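PDB 7MX5: Tol-Pal system protein TolB from Acinetobacter baumannii, which probably serves as the periplasmic member of the Tol-Pal system, taking part in outer membrane invagination during cell division and in maintaining outer membrane integrity. Local coordinates for residues K183-S188 against G217-S222; R193-L198 against I209-G214; S227-A232 against I240-L245; K251-D256 against K270-T275; R264-G269 against G307-D312. All blocks are in the same frame, centred on the assembly; numbering follows the deposited sequence.

Contact 1. Residues K183-S188 against G217-S222; sequences KIAYVS and GAPSFS
A185 and V187 on one strand pack against G217, P219 and F221 on another, joining two successive blades of the TolB β-propeller. Strand 183-188 is second in its four-stranded blade, whereas strand 215-221 is the first strand of the next. The two run nearly antiparallel at 169°, but their axes stay 6.8 Å apart, so they meet through side chains as the facing layers of separate sheets. F221 reaches across with its ring. From its CB the side chain sets CG anti to the carbonyl carbon and beside the backbone N (chi1 -73°), which starts the ring toward the other blade. At the far rim CE2 lies 3.4 Å from A185 CB and CZ is almost as near, so the methyl sits at the ring edge, close to its plane. The same ring also touches L198 on strand 195-200, P179 in a loop and M228 in its own blade. P219 occupies the middle of the interface; its CG is 4.4 Å from A185 CB, and its ring also rests on S174 and A176 of strand 172-177. V187 closes the other end with one branch. Its CG1 is anti to the backbone N, leaving CG2 beside that nitrogen and directed across the interface. CG2 lies 4.0 Å from P219 CD, and because G217 carries no CB it can settle against the bare backbone, 3.5 Å from G217 CA.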
# COMPACT_ATOMS: atom_id res chain seq x y z
N LYS A 183 9.59 10.77 -5.31
CA LYS A 183 10.88 10.10 -5.20
C LYS A 183 10.74 8.88 -4.30
O LYS A 183 9.82 8.79 -3.48
CB LYS A 183 11.95 11.05 -4.64
CG LYS A 183 12.22 12.26 -5.51
CD LYS A 183 13.47 13.00 -5.06
CE LYS A 183 13.88 14.05 -6.08
NZ LYS A 183 13.20 15.35 -5.85
N ILE A 184 11.66 7.94 -4.47
CA ILE A 184 11.71 6.74 -3.65
C ILE A 184 13.13 6.57 -3.13
O ILE A 184 14.10 6.90 -3.82
CB ILE A 184 11.25 5.49 -4.44
CG1 ILE A 184 11.15 4.28 -3.50
CG2 ILE A 184 12.20 5.19 -5.59
CD1 ILE A 184 9.88 3.50 -3.66
N ALA A 185 13.24 6.09 -1.89
CA ALA A 185 14.52 5.81 -1.28
C ALA A 185 14.63 4.33 -0.97
O ALA A 185 13.63 3.62 -0.86
CB ALA A 185 14.72 6.63 0.00
N TYR A 186 15.87 3.87 -0.83
CA TYR A 186 16.13 2.45 -0.60
C TYR A 186 17.56 2.30 -0.10
O TYR A 186 18.40 3.19 -0.26
CB TYR A 186 15.92 1.63 -1.87
CG TYR A 186 16.68 2.16 -3.07
CD1 TYR A 186 17.97 1.72 -3.34
CD2 TYR A 186 16.11 3.10 -3.92
CE1 TYR A 186 18.67 2.20 -4.43
CE2 TYR A 186 16.81 3.58 -5.01
CZ TYR A 186 18.09 3.13 -5.26
OH TYR A 186 18.79 3.60 -6.35
N VAL A 187 17.83 1.15 0.51
CA VAL A 187 19.16 0.79 0.98
C VAL A 187 19.74 -0.20 -0.02
O VAL A 187 19.14 -1.26 -0.28
CB VAL A 187 19.12 0.19 2.39
CG1 VAL A 187 20.53 -0.08 2.89
CG2 VAL A 187 18.38 1.12 3.33
N SER A 188 20.90 0.13 -0.58
CA SER A 188 21.53 -0.68 -1.61
C SER A 188 22.91 -1.12 -1.15
O SER A 188 23.63 -0.36 -0.49
CB SER A 188 21.64 0.08 -2.93
OG SER A 188 22.33 -0.69 -3.90
N GLY A 217 19.79 0.91 7.81
CA GLY A 217 18.83 1.29 6.80
C GLY A 217 17.49 1.72 7.35
O GLY A 217 17.41 2.54 8.26
N ALA A 218 16.42 1.15 6.78
CA ALA A 218 15.04 1.45 7.15
C ALA A 218 14.76 2.95 7.09
O ALA A 218 14.53 3.58 8.13
CB ALA A 218 14.72 0.91 8.55
N PRO A 219 14.77 3.55 5.90
CA PRO A 219 14.52 4.99 5.81
C PRO A 219 13.04 5.33 5.96
O PRO A 219 12.16 4.51 5.69
CB PRO A 219 15.03 5.36 4.42
CG PRO A 219 15.01 4.09 3.64
CD PRO A 219 14.99 2.93 4.58
N SER A 220 12.79 6.55 6.41
CA SER A 220 11.44 7.07 6.55
C SER A 220 11.52 8.59 6.51
O SER A 220 12.40 9.19 7.13
CB SER A 220 10.79 6.60 7.86
OG SER A 220 9.50 7.18 8.02
N PHE A 221 10.59 9.21 5.78
CA PHE A 221 10.68 10.63 5.46
C PHE A 221 9.65 11.43 6.25
O PHE A 221 8.53 10.98 6.48
CB PHE A 221 10.48 10.85 3.96
CG PHE A 221 11.64 10.42 3.14
CD1 PHE A 221 12.78 11.20 3.06
CD2 PHE A 221 11.62 9.21 2.45
CE1 PHE A 221 13.87 10.80 2.30
CE2 PHE A 221 12.69 8.81 1.70
CZ PHE A 221 13.82 9.60 1.62
N SER A 222 10.07 12.63 6.67
CA SER A 222 9.20 13.51 7.42
C SER A 222 8.03 13.98 6.55
O SER A 222 8.19 14.18 5.34
CB SER A 222 9.98 14.72 7.92
OG SER A 222 10.12 14.71 9.33

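Contact 2. Residues R193-L198 against I209-G214; sequences RPAIYL and ITSFKG
I196 pairs with T210 in antiparallel fashion, the short strand segments running at 162° to each other with their axes 4.7 Å apart, as the outer hairpin of a β-propeller blade. The pairing is interrupted by a classic β-bulge in which I209 and T210 both stand opposite I196. I196 N donates to T210 O at 2.9 Å, and I209 N returns a bond of 2.7 Å to I196 O, so the two backbone polar atoms of I196 are shared between the two bulge residues. Carbon atoms make the side-chain contacts around the bulge. I196 CG2 packs 3.9 Å from I209 CB, while I196 CD1 reaches the methyl CG2 of T210, the branches crossing at a slant. Further on, I209 CG1 lies 3.7 Å from L198 CB, and I209 CD1 meets both CB and CD2 of the same leucine. I196, I209 and F212 continue onto residues of strand 227-232, and I196 and T210 also touch L215, so this side of the hairpin faces the next blade. Toward the loop end the chemistry turns polar. The solvent-exposed R193 spans the strands there, with S211 O 3.0 Å from R193 NH2, at the edge of the guanidinium and near its plane. S211 sets OG anti to its own backbone N (chi1 -169°), a position from which the hydroxyl meets A195 CB and also donates to P194 O at 2.8 Å, approaching from 42° above the carbonyl plane.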
# COMPACT_ATOMS: atom_id res chain seq x y z
N ARG A 193 29.67 -1.31 0.96
CA ARG A 193 29.18 -0.50 2.07
C ARG A 193 27.74 -0.07 1.81
O ARG A 193 27.45 0.47 0.73
CB ARG A 193 30.08 0.72 2.27
CG ARG A 193 31.43 0.38 2.88
CD ARG A 193 32.20 1.63 3.26
NE ARG A 193 31.37 2.83 3.20
CZ ARG A 193 31.84 4.05 2.98
NH1 ARG A 193 33.14 4.27 2.80
NH2 ARG A 193 31.00 5.07 2.94
N PRO A 194 26.82 -0.28 2.75
CA PRO A 194 25.43 0.10 2.52
C PRO A 194 25.28 1.60 2.34
O PRO A 194 26.01 2.40 2.94
CB PRO A 194 24.71 -0.39 3.78
CG PRO A 194 25.79 -0.57 4.80
CD PRO A 194 27.02 -0.95 4.05
N ALA A 195 24.31 1.98 1.52
CA ALA A 195 24.07 3.38 1.20
C ALA A 195 22.59 3.60 0.96
O ALA A 195 21.94 2.81 0.27
CB ALA A 195 24.87 3.82 -0.03
N ILE A 196 22.05 4.67 1.54
CA ILE A 196 20.67 5.07 1.31
C ILE A 196 20.64 6.01 0.12
O ILE A 196 21.21 7.11 0.17
CB ILE A 196 20.06 5.73 2.56
CG1 ILE A 196 19.80 4.68 3.65
CG2 ILE A 196 18.77 6.45 2.20
CD1 ILE A 196 19.28 5.27 4.94
N TYR A 197 19.99 5.58 -0.96
CA TYR A 197 19.87 6.38 -2.17
C TYR A 197 18.50 7.05 -2.21
O TYR A 197 17.54 6.57 -1.61
CB TYR A 197 20.06 5.51 -3.41
CG TYR A 197 21.46 4.97 -3.58
CD1 TYR A 197 21.85 3.78 -2.97
CD2 TYR A 197 22.40 5.64 -4.36
CE1 TYR A 197 23.13 3.28 -3.13
CE2 TYR A 197 23.68 5.14 -4.53
CZ TYR A 197 24.04 3.97 -3.91
OH TYR A 197 25.31 3.47 -4.07
N LEU A 198 18.43 8.17 -2.92
CA LEU A 198 17.17 8.88 -3.16
C LEU A 198 17.00 9.04 -4.66
O LEU A 198 17.77 9.76 -5.31
CB LEU A 198 17.16 10.24 -2.46
CG LEU A 198 15.80 10.92 -2.38
CD1 LEU A 198 14.74 9.95 -1.85
CD2 LEU A 198 15.86 12.17 -1.52
N ILE A 209 22.15 9.59 -0.09
CA ILE A 209 21.75 10.34 1.09
C ILE A 209 22.77 10.15 2.21
O ILE A 209 23.29 11.12 2.77
CB ILE A 209 20.33 9.92 1.53
CG1 ILE A 209 19.28 10.51 0.58
CG2 ILE A 209 20.07 10.37 2.94
CD1 ILE A 209 19.31 12.02 0.50
N THR A 210 23.08 8.90 2.54
CA THR A 210 24.10 8.60 3.53
C THR A 210 24.70 7.23 3.23
O THR A 210 24.09 6.40 2.55
CB THR A 210 23.54 8.63 4.96
OG1 THR A 210 24.63 8.62 5.90
CG2 THR A 210 22.65 7.43 5.22
N SER A 211 25.91 7.01 3.74
CA SER A 211 26.64 5.77 3.50
C SER A 211 27.83 5.63 4.44
O SER A 211 28.77 6.43 4.36
CB SER A 211 27.10 5.69 2.05
OG SER A 211 27.59 4.40 1.74
N PHE A 212 27.81 4.64 5.31
CA PHE A 212 28.95 4.37 6.19
C PHE A 212 28.90 2.90 6.62
O PHE A 212 28.15 2.10 6.06
CB PHE A 212 28.96 5.32 7.39
CG PHE A 212 27.61 5.51 8.04
CD1 PHE A 212 27.18 4.63 9.02
CD2 PHE A 212 26.79 6.56 7.68
CE1 PHE A 212 25.95 4.80 9.62
CE2 PHE A 212 25.56 6.74 8.27
CZ PHE A 212 25.14 5.85 9.24
N LYS A 213 29.71 2.56 7.62
CA LYS A 213 29.93 1.16 7.98
C LYS A 213 28.79 0.59 8.81
O LYS A 213 28.44 -0.58 8.67
CB LYS A 213 31.25 1.03 8.74
CG LYS A 213 31.61 2.26 9.57
CD LYS A 213 32.94 2.10 10.28
CE LYS A 213 33.63 3.44 10.46
NZ LYS A 213 34.41 3.50 11.72
N GLY A 214 28.19 1.40 9.68
CA GLY A 214 27.17 0.92 10.58
C GLY A 214 25.74 1.13 10.13
O GLY A 214 24.82 0.89 10.91

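Contact 3. Residues S227-A232 against I240-L245; sequences SMLFTA and IYQMDL
M228 and F230 face M243 and Y241 as the hydrogen-bonded pairs of an antiparallel hairpin. Four backbone bonds tie it: M228 and M243 exchange two, of which M243 N to M228 O is nearly straight at 173°, and F230 and Y241 exchange another two. Aromatic contacts gather on the face carrying F230 and Y241. Y241 CB sits over one face of the F230 ring in a CH-π contact, 3.7 Å from its centroid, whereas the two rings are slid apart and barely overlap. F230 CE1 meets M243 CB at 3.9 Å, and A232 CB lies against Y241 CE1. Aliphatic packing marks the opposite face, where L229 CD2 approaches both I240 CG2, at 3.8 Å, and Q242 CB. At S227 the amide end of Q242, extended beyond CG, packs on carbon: NE2 lies 3.4 Å from S227 CB, and its polar partner is Y265 OH, through a weak hydrogen bond. Beyond the hairpin, L229 and I240 touch A263 in the following blade, while F230 and M243 touch V250 on the adjoining strand. Strands 227-232 and 239-244 thus form the central hairpin of a four-stranded antiparallel β-propeller blade.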
# COMPACT_ATOMS: atom_id res chain seq x y z
N SER A 227 13.08 16.19 6.62
CA SER A 227 13.93 15.32 7.42
C SER A 227 13.68 13.87 7.04
O SER A 227 12.68 13.52 6.41
CB SER A 227 13.68 15.52 8.92
OG SER A 227 13.81 16.88 9.28
N MET A 228 14.63 13.01 7.44
CA MET A 228 14.54 11.58 7.20
C MET A 228 15.12 10.84 8.39
O MET A 228 16.17 11.20 8.91
CB MET A 228 15.30 11.18 5.92
CG MET A 228 15.56 9.69 5.79
SD MET A 228 16.78 9.28 4.53
CE MET A 228 18.22 9.01 5.56
N LEU A 229 14.41 9.80 8.83
CA LEU A 229 14.89 8.91 9.87
C LEU A 229 15.52 7.67 9.25
O LEU A 229 15.12 7.23 8.16
CB LEU A 229 13.76 8.50 10.82
CG LEU A 229 13.23 9.57 11.77
CD1 LEU A 229 11.85 9.18 12.27
CD2 LEU A 229 14.18 9.78 12.94
N PHE A 230 16.49 7.10 9.95
CA PHE A 230 17.13 5.88 9.49
C PHE A 230 17.78 5.18 10.68
O PHE A 230 18.07 5.80 11.71
CB PHE A 230 18.17 6.15 8.39
CG PHE A 230 19.31 7.03 8.82
CD1 PHE A 230 19.15 8.41 8.91
CD2 PHE A 230 20.55 6.48 9.11
CE1 PHE A 230 20.20 9.21 9.30
CE2 PHE A 230 21.60 7.29 9.50
CZ PHE A 230 21.43 8.65 9.59
N THR A 231 18.01 3.88 10.52
CA THR A 231 18.65 3.06 11.53
C THR A 231 20.11 2.84 11.18
O THR A 231 20.45 2.61 10.01
CB THR A 231 17.94 1.72 11.68
OG1 THR A 231 16.52 1.91 11.62
CG2 THR A 231 18.30 1.07 13.01
N ALA A 232 20.97 2.90 12.19
CA ALA A 232 22.40 2.71 11.98
C ALA A 232 23.05 2.36 13.31
O ALA A 232 22.65 2.88 14.36
CB ALA A 232 23.05 3.97 11.39
N ILE A 240 18.44 4.79 16.20
CA ILE A 240 17.65 5.64 15.31
C ILE A 240 18.33 6.99 15.18
O ILE A 240 18.72 7.61 16.17
CB ILE A 240 16.21 5.79 15.84
CG1 ILE A 240 15.44 4.48 15.68
CG2 ILE A 240 15.49 6.92 15.11
CD1 ILE A 240 14.94 3.92 16.99
N TYR A 241 18.46 7.46 13.94
CA TYR A 241 19.03 8.76 13.63
C TYR A 241 18.03 9.56 12.80
O TYR A 241 17.26 9.00 12.02
CB TYR A 241 20.34 8.62 12.85
CG TYR A 241 21.47 7.99 13.63
CD1 TYR A 241 21.61 6.61 13.71
CD2 TYR A 241 22.40 8.78 14.30
CE1 TYR A 241 22.64 6.04 14.43
CE2 TYR A 241 23.43 8.21 15.01
CZ TYR A 241 23.55 6.84 15.08
OH TYR A 241 24.58 6.28 15.80
N GLN A 242 18.05 10.88 12.99
CA GLN A 242 17.28 11.79 12.16
C GLN A 242 18.23 12.63 11.32
O GLN A 242 19.16 13.24 11.85
CB GLN A 242 16.37 12.70 12.99
CG GLN A 242 15.38 13.47 12.13
CD GLN A 242 14.49 14.41 12.93
OE1 GLN A 242 14.70 14.61 14.12
NE2 GLN A 242 13.49 14.98 12.27
N MET A 243 17.99 12.66 10.01
CA MET A 243 18.77 13.46 9.09
C MET A 243 18.00 14.71 8.69
O MET A 243 16.78 14.68 8.55
CB MET A 243 19.15 12.68 7.84
CG MET A 243 20.44 13.15 7.21
SD MET A 243 20.68 12.54 5.54
CE MET A 243 22.37 11.97 5.67
N ASP A 244 18.73 15.81 8.52
CA ASP A 244 18.20 17.03 7.93
C ASP A 244 18.64 17.07 6.48
O ASP A 244 19.84 17.04 6.19
CB ASP A 244 18.67 18.26 8.69
CG ASP A 244 18.25 19.55 8.02
OD1 ASP A 244 17.15 19.60 7.44
OD2 ASP A 244 19.03 20.53 8.08
N LEU A 245 17.67 17.13 5.56
CA LEU A 245 17.97 16.94 4.14
C LEU A 245 18.84 18.06 3.58
O LEU A 245 19.62 17.84 2.65
CB LEU A 245 16.67 16.83 3.34
CG LEU A 245 15.76 15.64 3.65
CD1 LEU A 245 14.84 15.36 2.47
CD2 LEU A 245 16.57 14.40 4.00

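Contact 4. Residues K251-D256 against K270-T275; sequences KRMTND and KAFIFT
F272 and F274 carry this contact, presenting ring tips to the three consecutive residues M253, T254 and N255. On strand 271-276, F272 comes first. Its CE2 meets the M253 methyl CE at 3.8 Å, reached by a methionine chain bent at both chi2 and chi3, and its CZ has T254 OG1 at the ring edge, 3.9 Å away. The ring also meets those of Y287 and F289 and touches I240. F274, two residues on, points the same way, its CG held between backbone N and carbonyl carbon (chi1 64°). Its CZ lies 3.9 Å from T254 CG2, and T254 OG1 stands above the ring, offset toward the rim. N255 ND2 comes to 3.8 Å from CE2, at the ring edge, with amide and ring planes 61° apart; the other end of that amide, OD1, is hydrogen-bonded to S276 OG. At T275 the contact fades. From the end of strand 249-252, R252 NH2 donates to T254 O at 2.8 Å, tying the loop back to its strand. This is the β-propeller passage from the outermost strand of one blade, 249-252, toward the innermost strand of the next, packed over that next blade's phenylalanines.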
# COMPACT_ATOMS: atom_id res chain seq x y z
N LYS A 251 22.21 13.33 13.62
CA LYS A 251 22.40 13.25 15.07
C LYS A 251 21.36 12.30 15.64
O LYS A 251 20.22 12.26 15.16
CB LYS A 251 22.32 14.62 15.74
CG LYS A 251 23.56 14.97 16.56
CD LYS A 251 23.77 13.97 17.69
CE LYS A 251 25.03 13.13 17.47
NZ LYS A 251 26.00 13.27 18.59
N ARG A 252 21.75 11.54 16.66
CA ARG A 252 21.03 10.36 17.10
C ARG A 252 19.91 10.69 18.09
O ARG A 252 19.87 11.77 18.69
CB ARG A 252 22.00 9.36 17.72
CG ARG A 252 22.59 9.77 19.05
CD ARG A 252 22.96 8.54 19.84
NE ARG A 252 21.78 7.93 20.44
CZ ARG A 252 21.47 8.03 21.73
NH1 ARG A 252 22.24 8.69 22.58
NH2 ARG A 252 20.35 7.45 22.17
N MET A 253 19.00 9.73 18.25
CA MET A 253 17.81 9.95 19.06
C MET A 253 17.59 8.89 20.14
O MET A 253 17.56 9.23 21.33
CB MET A 253 16.57 10.05 18.17
CG MET A 253 16.83 10.66 16.80
SD MET A 253 16.55 12.44 16.81
CE MET A 253 14.79 12.49 16.50
N THR A 254 17.38 7.63 19.76
CA THR A 254 17.00 6.69 20.81
C THR A 254 17.66 5.34 21.10
O THR A 254 18.66 5.25 21.82
CB THR A 254 15.47 6.38 20.77
OG1 THR A 254 14.77 7.36 19.99
CG2 THR A 254 14.90 6.34 22.17
N ASN A 255 17.08 4.30 20.52
CA ASN A 255 17.43 2.93 20.89
C ASN A 255 18.71 2.12 20.78
O ASN A 255 19.07 1.63 19.73
CB ASN A 255 16.27 2.02 20.61
CG ASN A 255 15.59 1.62 21.86
OD1 ASN A 255 15.37 0.46 22.11
ND2 ASN A 255 15.31 2.59 22.68
N ASP A 256 19.36 1.93 21.93
CA ASP A 256 20.49 1.02 21.96
C ASP A 256 20.06 -0.22 22.74
O ASP A 256 20.55 -0.50 23.83
CB ASP A 256 21.69 1.72 22.61
CG ASP A 256 22.99 0.96 22.46
OD1 ASP A 256 22.96 -0.28 22.38
OD2 ASP A 256 24.06 1.62 22.43
N LYS A 270 4.56 15.35 14.57
CA LYS A 270 4.85 15.60 15.98
C LYS A 270 5.77 14.56 16.59
O LYS A 270 6.44 14.85 17.59
CB LYS A 270 3.54 15.64 16.78
CG LYS A 270 2.54 16.67 16.31
CD LYS A 270 1.87 17.36 17.49
CE LYS A 270 0.36 17.38 17.35
NZ LYS A 270 -0.32 16.93 18.60
N ALA A 271 5.84 13.36 16.02
CA ALA A 271 6.54 12.26 16.67
C ALA A 271 6.88 11.20 15.63
O ALA A 271 6.58 11.34 14.44
CB ALA A 271 5.69 11.67 17.80
N PHE A 272 7.53 10.13 16.09
CA PHE A 272 7.72 8.93 15.30
C PHE A 272 7.65 7.72 16.23
O PHE A 272 7.87 7.82 17.44
CB PHE A 272 9.06 8.95 14.53
CG PHE A 272 10.28 8.83 15.40
CD1 PHE A 272 10.78 7.58 15.76
CD2 PHE A 272 10.96 9.96 15.82
CE1 PHE A 272 11.91 7.48 16.55
CE2 PHE A 272 12.09 9.86 16.61
CZ PHE A 272 12.57 8.61 16.97
N ILE A 273 7.33 6.57 15.64
CA ILE A 273 7.24 5.32 16.39
C ILE A 273 8.42 4.44 15.99
O ILE A 273 9.03 4.60 14.93
CB ILE A 273 5.90 4.60 16.15
CG1 ILE A 273 5.82 4.05 14.73
CG2 ILE A 273 4.73 5.53 16.44
CD1 ILE A 273 4.70 3.07 14.51
N PHE A 274 8.73 3.48 16.87
CA PHE A 274 9.88 2.62 16.66
C PHE A 274 9.76 1.40 17.55
O PHE A 274 9.02 1.39 18.54
CB PHE A 274 11.20 3.36 16.93
CG PHE A 274 11.35 3.81 18.36
CD1 PHE A 274 10.64 4.89 18.85
CD2 PHE A 274 12.21 3.14 19.22
CE1 PHE A 274 10.78 5.30 20.16
CE2 PHE A 274 12.36 3.55 20.53
CZ PHE A 274 11.64 4.63 21.00
N THR A 275 10.50 0.35 17.19
CA THR A 275 10.55 -0.88 17.96
C THR A 275 11.71 -0.82 18.95
O THR A 275 12.76 -0.25 18.66
CB THR A 275 10.72 -2.09 17.03
OG1 THR A 275 9.61 -2.15 16.13
CG2 THR A 275 10.80 -3.38 17.83

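Contact 5. Residues R264-G269 against G307-D312; sequences RYTPDG and GTLSAD
L309 packs against the backbone of R264, Y265 and T266 where the innermost strands of two adjacent β-propeller blades lie side by side. Strands 263-265 and 304-309 lead into their following turns in nearly the same direction, the touching parts only 9° apart. The tight part centres on the leucine. Its chi1 (-73°) sets CG anti to the carbonyl carbon, and chi2 (-38°) turns the branch so that CD2 lies 3.3 Å from Y265 O and 3.6 Å from R264 O, a methyl set against two successive carbonyl oxygens. L309 CB then meets P267 CD at 3.8 Å, the two side chains crossing at about a right angle. I273 and I316, on the second strands of the two blades, also touch L309 and continue this apolar patch. Both ends are more open to solvent. At one, the partly exposed R264 rests CG 3.4 Å from G307 O, while its guanidinium only loosely skirts T308, with NH1 3.7 Å from OG1. At the other, P267, second residue of the type I turn T266-G269, leans on the chain leaving strand 304-309, where A311 and D312 are exposed. That chain is pinned by its own bond, S310 OG to D312 OD1; S310 OG also bonds G313 N and K315 N, and D312 OD1 bonds K314 N. The proline touches mainly backbone: CB faces A311 O, and CG lies 3.4 Å from S310 O.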
# COMPACT_ATOMS: atom_id res chain seq x y z
N ARG A 264 9.41 5.30 12.13
CA ARG A 264 8.40 5.74 11.17
C ARG A 264 7.72 6.99 11.71
O ARG A 264 7.19 6.98 12.82
CB ARG A 264 7.36 4.64 10.91
CG ARG A 264 7.95 3.32 10.44
CD ARG A 264 7.77 3.14 8.95
NE ARG A 264 8.49 1.97 8.44
CZ ARG A 264 8.02 1.14 7.52
NH1 ARG A 264 6.83 1.31 6.98
NH2 ARG A 264 8.77 0.12 7.13
N TYR A 265 7.74 8.06 10.91
CA TYR A 265 7.14 9.32 11.33
C TYR A 265 5.64 9.19 11.51
O TYR A 265 4.97 8.47 10.77
CB TYR A 265 7.43 10.42 10.30
CG TYR A 265 8.83 10.97 10.31
CD1 TYR A 265 9.22 11.93 11.24
CD2 TYR A 265 9.76 10.55 9.37
CE1 TYR A 265 10.50 12.44 11.24
CE2 TYR A 265 11.05 11.06 9.36
CZ TYR A 265 11.41 12.01 10.29
OH TYR A 265 12.69 12.51 10.28
N THR A 266 5.10 9.91 12.50
CA THR A 266 3.66 10.09 12.56
C THR A 266 3.23 11.11 11.51
O THR A 266 3.95 12.08 11.26
CB THR A 266 3.23 10.55 13.95
OG1 THR A 266 3.97 11.72 14.32
CG2 THR A 266 3.47 9.45 14.98
N PRO A 267 2.07 10.92 10.87
CA PRO A 267 1.69 11.81 9.76
C PRO A 267 1.48 13.26 10.18
O PRO A 267 1.40 14.13 9.29
CB PRO A 267 0.38 11.20 9.25
CG PRO A 267 -0.13 10.36 10.37
CD PRO A 267 1.08 9.85 11.09
N ASP A 268 1.40 13.56 11.47
CA ASP A 268 1.27 14.94 11.93
C ASP A 268 2.61 15.63 12.15
O ASP A 268 2.63 16.82 12.49
CB ASP A 268 0.44 14.99 13.23
CG ASP A 268 0.96 14.03 14.29
OD1 ASP A 268 2.13 13.60 14.21
OD2 ASP A 268 0.18 13.69 15.20
N GLY A 269 3.72 14.92 11.96
CA GLY A 269 5.03 15.48 12.17
C GLY A 269 5.42 15.72 13.62
O GLY A 269 6.51 16.24 13.87
N GLY A 307 5.95 -1.33 13.41
CA GLY A 307 4.73 -0.56 13.29
C GLY A 307 4.82 0.50 12.20
O GLY A 307 5.88 1.07 11.94
N THR A 308 3.68 0.75 11.57
CA THR A 308 3.56 1.82 10.59
C THR A 308 2.25 2.55 10.82
O THR A 308 1.28 1.99 11.35
CB THR A 308 3.62 1.28 9.15
OG1 THR A 308 3.51 2.37 8.22
CG2 THR A 308 2.50 0.29 8.89
N LEU A 309 2.22 3.82 10.43
CA LEU A 309 1.10 4.71 10.73
C LEU A 309 0.16 4.82 9.53
O LEU A 309 0.60 4.87 8.38
CB LEU A 309 1.60 6.11 11.11
CG LEU A 309 2.25 6.29 12.48
CD1 LEU A 309 1.54 5.46 13.54
CD2 LEU A 309 3.73 5.95 12.43
N SER A 310 -1.14 4.86 9.82
CA SER A 310 -2.11 5.19 8.79
C SER A 310 -2.04 6.67 8.47
O SER A 310 -1.63 7.50 9.29
CB SER A 310 -3.52 4.81 9.25
OG SER A 310 -3.94 5.61 10.35
N ALA A 311 -2.43 7.01 7.24
CA ALA A 311 -2.35 8.40 6.79
C ALA A 311 -3.19 9.32 7.68
O ALA A 311 -2.81 10.46 7.94
CB ALA A 311 -2.78 8.52 5.33
N ASP A 312 -4.34 8.83 8.15
CA ASP A 312 -5.17 9.62 9.05
C ASP A 312 -4.51 9.80 10.41
O ASP A 312 -4.77 10.80 11.09
CB ASP A 312 -6.55 8.97 9.19
CG ASP A 312 -6.47 7.54 9.71
OD1 ASP A 312 -5.96 7.32 10.83
OD2 ASP A 312 -6.93 6.63 8.99

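How the contacts relate
Contacts 2 and 3 are backbone-paired hairpins within single blades, whereas contacts 1, 4 and 5 rest on side chains between one blade, or the loop leaving it, and the next. Strand 215-221 packs on the preceding blade in contact 1 and bonds to strand 227-232 of contact 3; contact 2 shares the other blade of contact 1. Strands 263-265 and 271-276, neighbours in one sheet, link contact 5 to contact 4, with I273 N bonded to R264 O. Contacts 1 to 4 are largely buried; contact 5 is only partly so, and exposed residues appear where its strands run out. Aromatic edges mark contacts 1 and 4, while contact 5 sets aliphatic groups against carbonyls.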